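Local structure of gene 2 protein (Enterobacteria phage Sf6, 5C12) at residues S69-I74 / S200-I206; A93-D99 / F120-T126; V164-A170 / K230-A236. The protein is the large terminase subunit of a DNA-packaging motor, here its metal-dependent nuclease domain, which probably cuts viral DNA by a two-metal-ion mechanism. The protein carries 1 engineered substitution. One frame throughout, in Å; residues are numbered along the deposited sequence.

Interaction 1: S69-I74 / S200-I206; sequences SVVKRI and SFDKEAI
Val70 and Val71 run parallel to Ser200 and Phe201, and three backbone hydrogen bonds zip the two segments together: Ser200 N to Ser69 O, Val71 N to Ser200 O and Asp202 N to Val71 O. This is the edge of the mixed sheet of an RNase H-like nuclease domain, where the short strand 200-201 is added beside strand 70-77 and gives way at once to helix 203-206. On one face of the sheet, Val70 CG1 meets Asp202 CB at 3.8 Å; on the other, Val71 lies alongside Phe201, its CB 3.8 Å from ring atom CD1. The ring also makes an edge-to-face contact with Phe215, and helices 208-218 and 249-256 cover this face. With CG1 of Val71 anti to its own nitrogen (chi1 -179°), that methyl is turned toward helix 203-206, where it meets Ile206 CD1 at 3.8 Å. Ile206 spreads its branches along the strand: CG1 packs against the carbonyl group of Lys72, CD1 reaches Val71, and CG2 lies 3.9 Å from Ile74 CB, the two isoleucines side by side. Asp202 joins strand to helix as N-cap, its OD1 accepting from Ala205 N at 3.2 Å from well above the carboxylate plane. Lys72 and Arg73 form a classic beta bulge opposite Ser65 of strand 61-67; Lys72 NZ hydrogen-bonds to Asp96 O, and Arg73 NH2 forms a salt bridge with Asp96 OD1. Past the bulge a water bridges the segments, accepting from Ile74 N at 2.9 Å and donating to Ile206 O at 2.8 Å.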
loop_
_atom_site.group_PDB
_atom_site.type_symbol
_atom_site.label_atom_id
_atom_site.label_comp_id
_atom_site.label_asym_id
_atom_site.label_seq_id
_atom_site.Cartn_x
_atom_site.Cartn_y
_atom_site.Cartn_z
ATOM N N SER A 69 2.888 4.318 11.538
ATOM C CA SER A 69 3.779 3.345 10.953
ATOM C C SER A 69 3.452 1.898 11.342
ATOM O O SER A 69 4.271 1.015 11.114
ATOM C CB SER A 69 5.228 3.676 11.360
ATOM O OG SER A 69 5.583 4.971 10.847
ATOM N N VAL A 70 2.290 1.657 11.937
ATOM C CA VAL A 70 1.918 0.286 12.330
ATOM C C VAL A 70 0.714 -0.172 11.522
ATOM O O VAL A 70 -0.364 0.405 11.638
ATOM C CB VAL A 70 1.606 0.175 13.831
ATOM C CG1 VAL A 70 1.265 -1.280 14.183
ATOM C CG2 VAL A 70 2.805 0.638 14.661
ATOM N N VAL A 71 0.906 -1.182 10.679
ATOM C CA VAL A 71 -0.178 -1.796 9.900
ATOM C C VAL A 71 -1.072 -2.652 10.820
ATOM O O VAL A 71 -0.576 -3.504 11.555
ATOM C CB VAL A 71 0.388 -2.646 8.740
ATOM C CG1 VAL A 71 -0.737 -3.275 7.902
ATOM C CG2 VAL A 71 1.296 -1.813 7.835
ATOM N N LYS A 72 -2.379 -2.408 10.799
ATOM C CA LYS A 72 -3.291 -3.058 11.730
ATOM C C LYS A 72 -4.339 -3.975 11.089
ATOM O O LYS A 72 -4.900 -4.825 11.779
ATOM C CB LYS A 72 -3.952 -2.036 12.648
ATOM C CG LYS A 72 -4.873 -1.079 11.990
ATOM C CD LYS A 72 -5.584 -0.211 13.029
ATOM C CE LYS A 72 -6.548 0.748 12.351
ATOM N NZ LYS A 72 -7.223 1.559 13.389
ATOM N N ARG A 73 -4.610 -3.819 9.796
ATOM C CA ARG A 73 -5.551 -4.684 9.102
ATOM C C ARG A 73 -5.126 -4.925 7.677
ATOM O O ARG A 73 -4.710 -3.997 6.971
ATOM C CB ARG A 73 -6.990 -4.118 9.103
ATOM C CG ARG A 73 -8.028 -5.152 8.679
ATOM C CD ARG A 73 -9.412 -4.611 8.467
ATOM N NE ARG A 73 -9.935 -3.946 9.650
ATOM C CZ ARG A 73 -10.633 -4.540 10.604
ATOM N NH1 ARG A 73 -10.875 -5.837 10.546
ATOM N NH2 ARG A 73 -11.082 -3.832 11.625
ATOM N N ILE A 74 -5.210 -6.182 7.271
ATOM C CA ILE A 74 -5.073 -6.609 5.877
ATOM C C ILE A 74 -6.206 -7.566 5.563
ATOM O O ILE A 74 -6.352 -8.628 6.194
ATOM C CB ILE A 74 -3.725 -7.344 5.627
ATOM C CG1 ILE A 74 -2.505 -6.448 5.927
ATOM C CG2 ILE A 74 -3.689 -7.924 4.240
ATOM C CD1 ILE A 74 -2.264 -5.270 4.988
ATOM N N SER A 200 5.817 -1.321 10.691
ATOM C CA SER A 200 5.626 -2.524 11.481
ATOM C C SER A 200 4.326 -3.205 11.117
ATOM O O SER A 200 3.300 -2.550 10.916
ATOM C CB SER A 200 5.624 -2.178 12.966
ATOM O OG SER A 200 5.502 -3.352 13.763
ATOM N N PHE A 201 4.335 -4.535 11.045
ATOM C CA PHE A 201 3.094 -5.278 10.932
ATOM C C PHE A 201 2.623 -5.784 12.297
ATOM O O PHE A 201 3.298 -6.554 12.944
ATOM C CB PHE A 201 3.240 -6.449 9.955
ATOM C CG PHE A 201 3.640 -6.020 8.579
ATOM C CD1 PHE A 201 2.701 -5.485 7.720
ATOM C CD2 PHE A 201 4.956 -6.148 8.156
ATOM C CE1 PHE A 201 3.079 -5.055 6.456
ATOM C CE2 PHE A 201 5.333 -5.718 6.910
ATOM C CZ PHE A 201 4.390 -5.187 6.050
ATOM N N ASP A 202 1.474 -5.332 12.750
ATOM C CA ASP A 202 0.921 -5.827 14.008
ATOM C C ASP A 202 0.323 -7.211 13.767
ATOM O O ASP A 202 -0.823 -7.341 13.336
ATOM C CB ASP A 202 -0.108 -4.842 14.533
ATOM C CG ASP A 202 -0.593 -5.182 15.928
ATOM O OD1 ASP A 202 -0.578 -6.367 16.312
ATOM O OD2 ASP A 202 -1.019 -4.250 16.631
ATOM N N LYS A 203 1.113 -8.246 14.028
ATOM C CA LYS A 203 0.735 -9.591 13.655
ATOM C C LYS A 203 -0.539 -10.048 14.370
ATOM O O LYS A 203 -1.397 -10.677 13.755
ATOM C CB LYS A 203 1.881 -10.578 13.931
ATOM C CG LYS A 203 1.548 -12.028 13.538
ATOM C CD LYS A 203 2.746 -12.949 13.669
ATOM C CE LYS A 203 2.406 -14.348 13.170
ATOM N NZ LYS A 203 3.570 -15.271 13.240
ATOM N N GLU A 204 -0.680 -9.716 15.649
ATOM C CA GLU A 204 -1.868 -10.121 16.389
ATOM C C GLU A 204 -3.122 -9.467 15.819
ATOM O O GLU A 204 -4.157 -10.109 15.711
ATOM C CB GLU A 204 -1.742 -9.766 17.866
ATOM C CG GLU A 204 -2.875 -10.325 18.711
ATOM C CD GLU A 204 -2.705 -10.031 20.190
ATOM O OE1 GLU A 204 -1.574 -10.186 20.698
ATOM O OE2 GLU A 204 -3.701 -9.638 20.837
ATOM N N ALA A 205 -3.012 -8.197 15.430
ATOM C CA ALA A 205 -4.164 -7.464 14.906
ATOM C C ALA A 205 -4.524 -7.943 13.511
ATOM O O ALA A 205 -5.702 -8.070 13.166
ATOM C CB ALA A 205 -3.861 -5.947 14.885
ATOM N N ILE A 206 -3.510 -8.192 12.694
ATOM C CA ILE A 206 -3.731 -8.498 11.291
ATOM C C ILE A 206 -4.157 -9.948 11.119
ATOM O O ILE A 206 -5.002 -10.269 10.289
ATOM C CB ILE A 206 -2.458 -8.281 10.472
ATOM C CG1 ILE A 206 -2.112 -6.784 10.393
ATOM C CG2 ILE A 206 -2.611 -8.878 9.092
ATOM C CD1 ILE A 206 -0.719 -6.514 9.868
HETATM O O HOH W 1 -6.388 -8.126 9.118
#

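Interaction 2: A93-D99 / F120-T126; sequences AIEDGAD and FSGKKIT
Ile94 holds CG1 anti to its carbonyl carbon (chi1 -68°), and the chain continues extended to CD1 (chi2 163°), which carries this branch from the last turn of helix 82-95 across to the loop 120-126. There CG1 touches three residues: Phe120 at the ring edge, Lys123 and Ile125. The ring atom CE1 is 4.0 Å from Ile94 CG1, while CZ takes the methyl of Ala93, one residue earlier. Ile125 CG2 lies over the centre of one face of the ring, 3.8 Å above its plane, and the Ile125 side chain crosses Ile94 at about a right angle. The aliphatic part of Lys123 also crosses Ile94 nearly perpendicularly, CD lying 4.0 Å from CG1; a bend at its last torsion then turns NZ off that line. Phe120 further packs edge-to-face with Tyr101 of strand 100-104.

Beyond the helix, the backbones draw together. Ala98 O sits 3.3 Å from Ile125 CG1, and Asp99 O accepts from Thr126 N at 3.0 Å, the donor tilted 32° from the carbonyl plane. A water lies between Asp99 OD1 and Lys124 O, 2.7 Å from each; the other carboxylate oxygen, OD2, accepts from Val47 N. Gly97, with positive phi, ends the helix in a Schellman motif, and a type II turn from Phe120 to Lys123 follows helix 113-119. Each exit leads to one of two neighbouring parallel strands, 100-104 directly and 126-130 after the turn, and strand 100-104, helix 113-119 and strand 126-130 make a beta-alpha-beta crossover.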
loop_
_atom_site.group_PDB
_atom_site.type_symbol
_atom_site.label_atom_id
_atom_site.label_comp_id
_atom_site.label_asym_id
_atom_site.label_seq_id
_atom_site.Cartn_x
_atom_site.Cartn_y
_atom_site.Cartn_z
ATOM N N ALA A 93 -13.038 0.920 6.705
ATOM C CA ALA A 93 -12.390 2.181 7.014
ATOM C C ALA A 93 -13.084 2.861 8.198
ATOM O O ALA A 93 -12.437 3.418 9.095
ATOM C CB ALA A 93 -12.390 3.089 5.786
ATOM N N ILE A 94 -14.408 2.841 8.198
ATOM C CA ILE A 94 -15.142 3.358 9.327
ATOM C C ILE A 94 -14.814 2.587 10.612
ATOM O O ILE A 94 -14.544 3.195 11.653
ATOM C CB ILE A 94 -16.645 3.351 9.015
ATOM C CG1 ILE A 94 -16.924 4.382 7.923
ATOM C CG2 ILE A 94 -17.476 3.641 10.273
ATOM C CD1 ILE A 94 -18.258 4.180 7.271
ATOM N N GLU A 95 -14.829 1.260 10.541
ATOM C CA GLU A 95 -14.538 0.416 11.700
ATOM C C GLU A 95 -13.132 0.692 12.247
ATOM O O GLU A 95 -12.913 0.666 13.470
ATOM C CB GLU A 95 -14.692 -1.049 11.300
ATOM C CG GLU A 95 -14.499 -2.036 12.424
ATOM C CD GLU A 95 -14.797 -3.472 12.012
ATOM O OE1 GLU A 95 -15.170 -3.706 10.843
ATOM O OE2 GLU A 95 -14.660 -4.373 12.864
ATOM N N ASP A 96 -12.203 0.997 11.345
ATOM C CA ASP A 96 -10.815 1.226 11.700
ATOM C C ASP A 96 -10.527 2.656 12.149
ATOM O O ASP A 96 -9.395 2.966 12.521
ATOM C CB ASP A 96 -9.900 0.882 10.520
ATOM C CG ASP A 96 -9.743 -0.620 10.321
ATOM O OD1 ASP A 96 -9.954 -1.363 11.301
ATOM O OD2 ASP A 96 -9.445 -1.050 9.184
ATOM N N GLY A 97 -11.527 3.521 12.110
ATOM C CA GLY A 97 -11.355 4.907 12.523
ATOM C C GLY A 97 -10.447 5.675 11.578
ATOM O O GLY A 97 -9.668 6.528 12.001
ATOM N N ALA A 98 -10.533 5.362 10.289
ATOM C CA ALA A 98 -9.710 6.025 9.299
ATOM C C ALA A 98 -9.913 7.526 9.283
ATOM O O ALA A 98 -11.035 8.014 9.396
ATOM C CB ALA A 98 -9.955 5.454 7.905
ATOM N N ASP A 99 -8.808 8.241 9.108
ATOM C CA ASP A 99 -8.829 9.666 8.810
ATOM C C ASP A 99 -8.817 9.883 7.309
ATOM O O ASP A 99 -9.367 10.857 6.815
ATOM C CB ASP A 99 -7.609 10.344 9.447
ATOM C CG ASP A 99 -7.619 10.235 10.950
ATOM O OD1 ASP A 99 -8.545 10.766 11.582
ATOM O OD2 ASP A 99 -6.714 9.596 11.526
ATOM N N PHE A 120 -19.146 7.800 3.582
ATOM C CA PHE A 120 -18.466 8.568 4.623
ATOM C C PHE A 120 -19.260 9.825 5.009
ATOM O O PHE A 120 -18.759 10.643 5.763
ATOM C CB PHE A 120 -17.065 8.972 4.152
ATOM C CG PHE A 120 -16.119 7.814 3.907
ATOM C CD1 PHE A 120 -16.183 6.650 4.663
ATOM C CD2 PHE A 120 -15.159 7.897 2.916
ATOM C CE1 PHE A 120 -15.296 5.609 4.436
ATOM C CE2 PHE A 120 -14.262 6.852 2.694
ATOM C CZ PHE A 120 -14.359 5.701 3.437
ATOM N N SER A 121 -20.479 9.987 4.489
ATOM C CA SER A 121 -21.273 11.179 4.795
ATOM C C SER A 121 -21.416 11.332 6.315
ATOM O O SER A 121 -21.695 10.368 7.025
ATOM C CB SER A 121 -22.632 11.115 4.089
ATOM O OG SER A 121 -23.462 10.102 4.623
ATOM N N GLY A 122 -21.148 12.534 6.811
ATOM C CA GLY A 122 -21.261 12.809 8.234
ATOM C C GLY A 122 -20.067 12.383 9.064
ATOM O O GLY A 122 -20.095 12.468 10.289
ATOM N N LYS A 123 -19.014 11.913 8.410
ATOM C CA LYS A 123 -17.836 11.450 9.122
ATOM C C LYS A 123 -16.598 12.160 8.610
ATOM O O LYS A 123 -16.518 12.536 7.438
ATOM C CB LYS A 123 -17.688 9.946 8.934
ATOM C CG LYS A 123 -18.885 9.172 9.428
ATOM C CD LYS A 123 -18.755 7.690 9.142
ATOM C CE LYS A 123 -19.805 6.881 9.896
ATOM N NZ LYS A 123 -21.198 7.210 9.454
ATOM N N LYS A 124 -15.620 12.329 9.491
ATOM C CA LYS A 124 -14.421 13.052 9.139
ATOM C C LYS A 124 -13.409 12.092 8.510
ATOM O O LYS A 124 -12.370 11.769 9.104
ATOM C CB LYS A 124 -13.825 13.724 10.375
ATOM C CG LYS A 124 -12.913 14.897 10.062
ATOM C CD LYS A 124 -13.179 16.074 10.991
ATOM C CE LYS A 124 -14.555 16.678 10.748
ATOM N NZ LYS A 124 -14.771 17.930 11.526
ATOM N N ILE A 125 -13.742 11.626 7.308
ATOM C CA ILE A 125 -12.872 10.728 6.545
ATOM C C ILE A 125 -12.728 11.279 5.151
ATOM O O ILE A 125 -13.735 11.496 4.454
ATOM C CB ILE A 125 -13.461 9.316 6.448
ATOM C CG1 ILE A 125 -13.838 8.820 7.837
ATOM C CG2 ILE A 125 -12.481 8.395 5.740
ATOM C CD1 ILE A 125 -14.461 7.469 7.847
ATOM N N THR A 126 -11.494 11.566 4.755
ATOM C CA THR A 126 -11.240 12.032 3.406
ATOM C C THR A 126 -11.226 10.847 2.457
ATOM O O THR A 126 -10.893 9.730 2.843
ATOM C CB THR A 126 -9.904 12.765 3.282
ATOM O OG1 THR A 126 -8.832 11.856 3.564
ATOM C CG2 THR A 126 -9.858 13.942 4.233
HETATM O O HOH W 2 -10.444 12.494 10.872
HETATM O O HOH W 3 -9.650 13.456 7.874
#

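Interaction 3: V164-A170 / K230-A236. Engineered in segment 230-236: Ala236 (natural residue Lys).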
loop_
_atom_site.group_PDB
_atom_site.type_symbol
_atom_site.label_atom_id
_atom_site.label_comp_id
_atom_site.label_asym_id
_atom_site.label_seq_id
_atom_site.Cartn_x
_atom_site.Cartn_y
_atom_site.Cartn_z
ATOM N N VAL A 164 13.305 10.225 -10.741
ATOM C CA VAL A 164 13.608 8.927 -10.149
ATOM C C VAL A 164 12.492 7.904 -10.390
ATOM O O VAL A 164 12.764 6.760 -10.759
ATOM C CB VAL A 164 13.875 9.070 -8.639
ATOM C CG1 VAL A 164 14.009 7.681 -7.988
ATOM C CG2 VAL A 164 15.126 9.903 -8.413
ATOM N N PHE A 165 11.241 8.316 -10.203
ATOM C CA PHE A 165 10.096 7.409 -10.320
ATOM C C PHE A 165 9.281 7.724 -11.560
ATOM O O PHE A 165 9.006 8.887 -11.844
ATOM C CB PHE A 165 9.166 7.556 -9.129
ATOM C CG PHE A 165 9.823 7.273 -7.818
ATOM C CD1 PHE A 165 10.217 5.983 -7.484
ATOM C CD2 PHE A 165 10.056 8.298 -6.917
ATOM C CE1 PHE A 165 10.826 5.736 -6.282
ATOM C CE2 PHE A 165 10.649 8.042 -5.701
ATOM C CZ PHE A 165 11.044 6.767 -5.389
ATOM N N ARG A 166 8.901 6.703 -12.312
ATOM C CA ARG A 166 8.052 6.965 -13.467
ATOM C C ARG A 166 6.702 7.517 -13.042
ATOM O O ARG A 166 6.206 8.492 -13.615
ATOM C CB ARG A 166 7.843 5.724 -14.342
ATOM C CG ARG A 166 6.845 6.020 -15.473
ATOM C CD ARG A 166 6.760 4.972 -16.541
ATOM N NE ARG A 166 5.984 5.486 -17.674
ATOM C CZ ARG A 166 5.875 4.892 -18.856
ATOM N NH1 ARG A 166 6.489 3.744 -19.100
ATOM N NH2 ARG A 166 5.148 5.458 -19.810
ATOM N N ASN A 167 6.107 6.905 -12.034
ATOM C CA ASN A 167 4.715 7.178 -11.705
ATOM C C ASN A 167 4.429 6.882 -10.246
ATOM O O ASN A 167 5.322 6.469 -9.507
ATOM C CB ASN A 167 3.778 6.387 -12.638
ATOM C CG ASN A 167 4.092 4.899 -12.681
ATOM O OD1 ASN A 167 4.574 4.305 -11.695
ATOM N ND2 ASN A 167 3.799 4.281 -13.817
ATOM N N LYS A 168 3.196 7.153 -9.814
ATOM C CA LYS A 168 2.833 6.970 -8.420
ATOM C C LYS A 168 2.922 5.522 -7.959
ATOM O O LYS A 168 3.294 5.258 -6.813
ATOM C CB LYS A 168 1.413 7.511 -8.153
ATOM C CG LYS A 168 1.356 9.020 -8.102
ATOM C CD LYS A 168 -0.061 9.520 -7.796
ATOM C CE LYS A 168 -0.077 11.011 -7.536
ATOM N NZ LYS A 168 0.092 11.775 -8.784
ATOM N N ARG A 169 2.597 4.575 -8.832
ATOM C CA ARG A 169 2.683 3.167 -8.468
ATOM C C ARG A 169 4.131 2.870 -8.031
ATOM O O ARG A 169 4.371 2.232 -7.006
ATOM C CB ARG A 169 2.285 2.271 -9.649
ATOM C CG ARG A 169 2.495 0.771 -9.428
ATOM C CD ARG A 169 1.916 -0.018 -10.629
ATOM N NE ARG A 169 2.163 -1.466 -10.560
ATOM C CZ ARG A 169 1.445 -2.319 -9.836
ATOM N NH1 ARG A 169 0.428 -1.895 -9.089
ATOM N NH2 ARG A 169 1.748 -3.612 -9.858
ATOM N N ALA A 170 5.106 3.314 -8.807
ATOM C CA ALA A 170 6.497 3.090 -8.440
ATOM C C ALA A 170 6.881 3.886 -7.209
ATOM O O ALA A 170 7.543 3.370 -6.309
ATOM C CB ALA A 170 7.420 3.423 -9.596
ATOM N N LYS A 230 14.080 5.560 -15.403
ATOM C CA LYS A 230 13.291 5.775 -14.207
ATOM C C LYS A 230 12.908 4.437 -13.591
ATOM O O LYS A 230 12.916 3.408 -14.272
ATOM C CB LYS A 230 12.022 6.549 -14.537
ATOM C CG LYS A 230 12.261 7.955 -15.073
ATOM C CD LYS A 230 10.898 8.629 -15.287
ATOM C CE LYS A 230 10.998 9.911 -16.033
ATOM N NZ LYS A 230 9.638 10.375 -16.442
ATOM N N LEU A 231 12.592 4.460 -12.304
ATOM C CA LEU A 231 12.098 3.266 -11.630
ATOM C C LEU A 231 10.656 3.058 -12.066
ATOM O O LEU A 231 9.824 3.964 -11.985
ATOM C CB LEU A 231 12.205 3.404 -10.111
ATOM C CG LEU A 231 13.640 3.429 -9.572
ATOM C CD1 LEU A 231 13.624 3.741 -8.083
ATOM C CD2 LEU A 231 14.391 2.149 -9.870
ATOM N N GLU A 232 10.359 1.850 -12.517
ATOM C CA GLU A 232 9.031 1.501 -12.963
ATOM C C GLU A 232 8.806 0.034 -12.600
ATOM O O GLU A 232 9.746 -0.759 -12.629
ATOM C CB GLU A 232 8.896 1.708 -14.472
ATOM C CG GLU A 232 7.483 1.518 -14.989
ATOM C CD GLU A 232 7.352 1.688 -16.499
ATOM O OE1 GLU A 232 8.359 1.960 -17.195
ATOM O OE2 GLU A 232 6.215 1.507 -16.990
ATOM N N LEU A 233 7.577 -0.307 -12.245
ATOM C CA LEU A 233 7.231 -1.673 -11.846
ATOM C C LEU A 233 6.395 -2.374 -12.907
ATOM O O LEU A 233 5.738 -1.731 -13.715
ATOM C CB LEU A 233 6.464 -1.641 -10.536
ATOM C CG LEU A 233 7.263 -0.995 -9.410
ATOM C CD1 LEU A 233 6.387 -0.895 -8.177
ATOM C CD2 LEU A 233 8.547 -1.746 -9.117
ATOM N N MET A 234 6.434 -3.698 -12.915
ATOM C CA MET A 234 5.536 -4.457 -13.763
ATOM C C MET A 234 4.112 -4.184 -13.320
ATOM O O MET A 234 3.821 -4.061 -12.124
ATOM C CB MET A 234 5.803 -5.957 -13.639
ATOM C CG MET A 234 7.112 -6.432 -14.214
ATOM S SD MET A 234 7.248 -8.233 -14.139
ATOM C CE MET A 234 5.729 -8.748 -14.913
ATOM N N THR A 235 3.215 -4.087 -14.294
ATOM C CA THR A 235 1.799 -3.960 -14.004
ATOM C C THR A 235 1.240 -5.337 -13.655
ATOM O O THR A 235 1.872 -6.368 -13.940
ATOM C CB THR A 235 1.036 -3.475 -15.238
ATOM O OG1 THR A 235 1.199 -4.424 -16.297
ATOM C CG2 THR A 235 1.555 -2.117 -15.689
ATOM N N ALA A 236 0.059 -5.351 -13.045
ATOM C CA ALA A 236 -0.631 -6.603 -12.766
ATOM C C ALA A 236 -0.805 -7.428 -14.039
ATOM O O ALA A 236 -0.618 -8.635 -14.032
ATOM C CB ALA A 236 -1.987 -6.332 -12.124
HETATM O O HOH W 4 8.336 10.784 -13.866
HETATM O O HOH W 5 5.352 1.541 -11.951
#
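The guanidinium of Arg169 receives Met234 O at its edge, in plane, with NH2 giving the main hydrogen bond at 3.1 Å and NE a weak, longer one. The Phe165 ring has Val164 CG1 over the centre of one face, 3.9 Å above the plane, while Leu231 CD1 approaches ring atom CE1 obliquely. Arg166 and Glu232 lie side by side, yet their planar ends are turned 73° apart. The salt bridge uses a single nitrogen, Arg166 NH1, with weak bonds to Glu232 OE1 at 3.2 Å, which lies at the guanidinium edge in its plane, and to OE2 at 3.1 Å. Asn226 also donates to OE1.

The backbones join at a single bridge between Phe165 and Leu231. Leu231 N donates to Val164 O, and Leu231 O accepts from Arg166 N at 2.9 Å. The methyl of Ala170 presses on the same oxygen, 3.4 Å from CB to Leu231 O, and Leu233 CD1 packs against Ala170 CA. Asn167 is the N-cap of helix 168-189: its OD1 accepts from Ala170 N and also from a water that in turn accepts a hydrogen bond from Leu233 N.

Arg169 CG stands anti to the backbone N (chi1 173°), and an extended chain carries the guanidinium alongside the metal site, the side chain about 5 Å from a bound magnesium ion. A weak, long ion pair links NH1 to Asp252, a magnesium ligand, and the engineered Ala236 touches Asp55, which binds magnesium in another structure of the protein. Capped helix start and loop thus border the metal site of a nuclease that probably uses a two-metal-ion mechanism.

Overall arrangement
Interactions 1 and 2 belong to the mixed sheet and its flanking helix, with centres 19 Å apart, and they meet at Asp96. Along the chain, interaction 2 is nested in the loop closed by interaction 1, whereas interactions 1 and 3 alternate: helix 168-189, begun in 164-170, leads on to strand 200-201. Interaction 3 lies across the chain's centre from both others, its centre about 26 Å from that of interaction 1 and 30 Å from that of interaction 2. Interaction 1 thus adds the strand at one edge of the sheet, interaction 2 lies by strand 126-130 at the other, and interaction 3 sets a helix start and a loop beside the metal site.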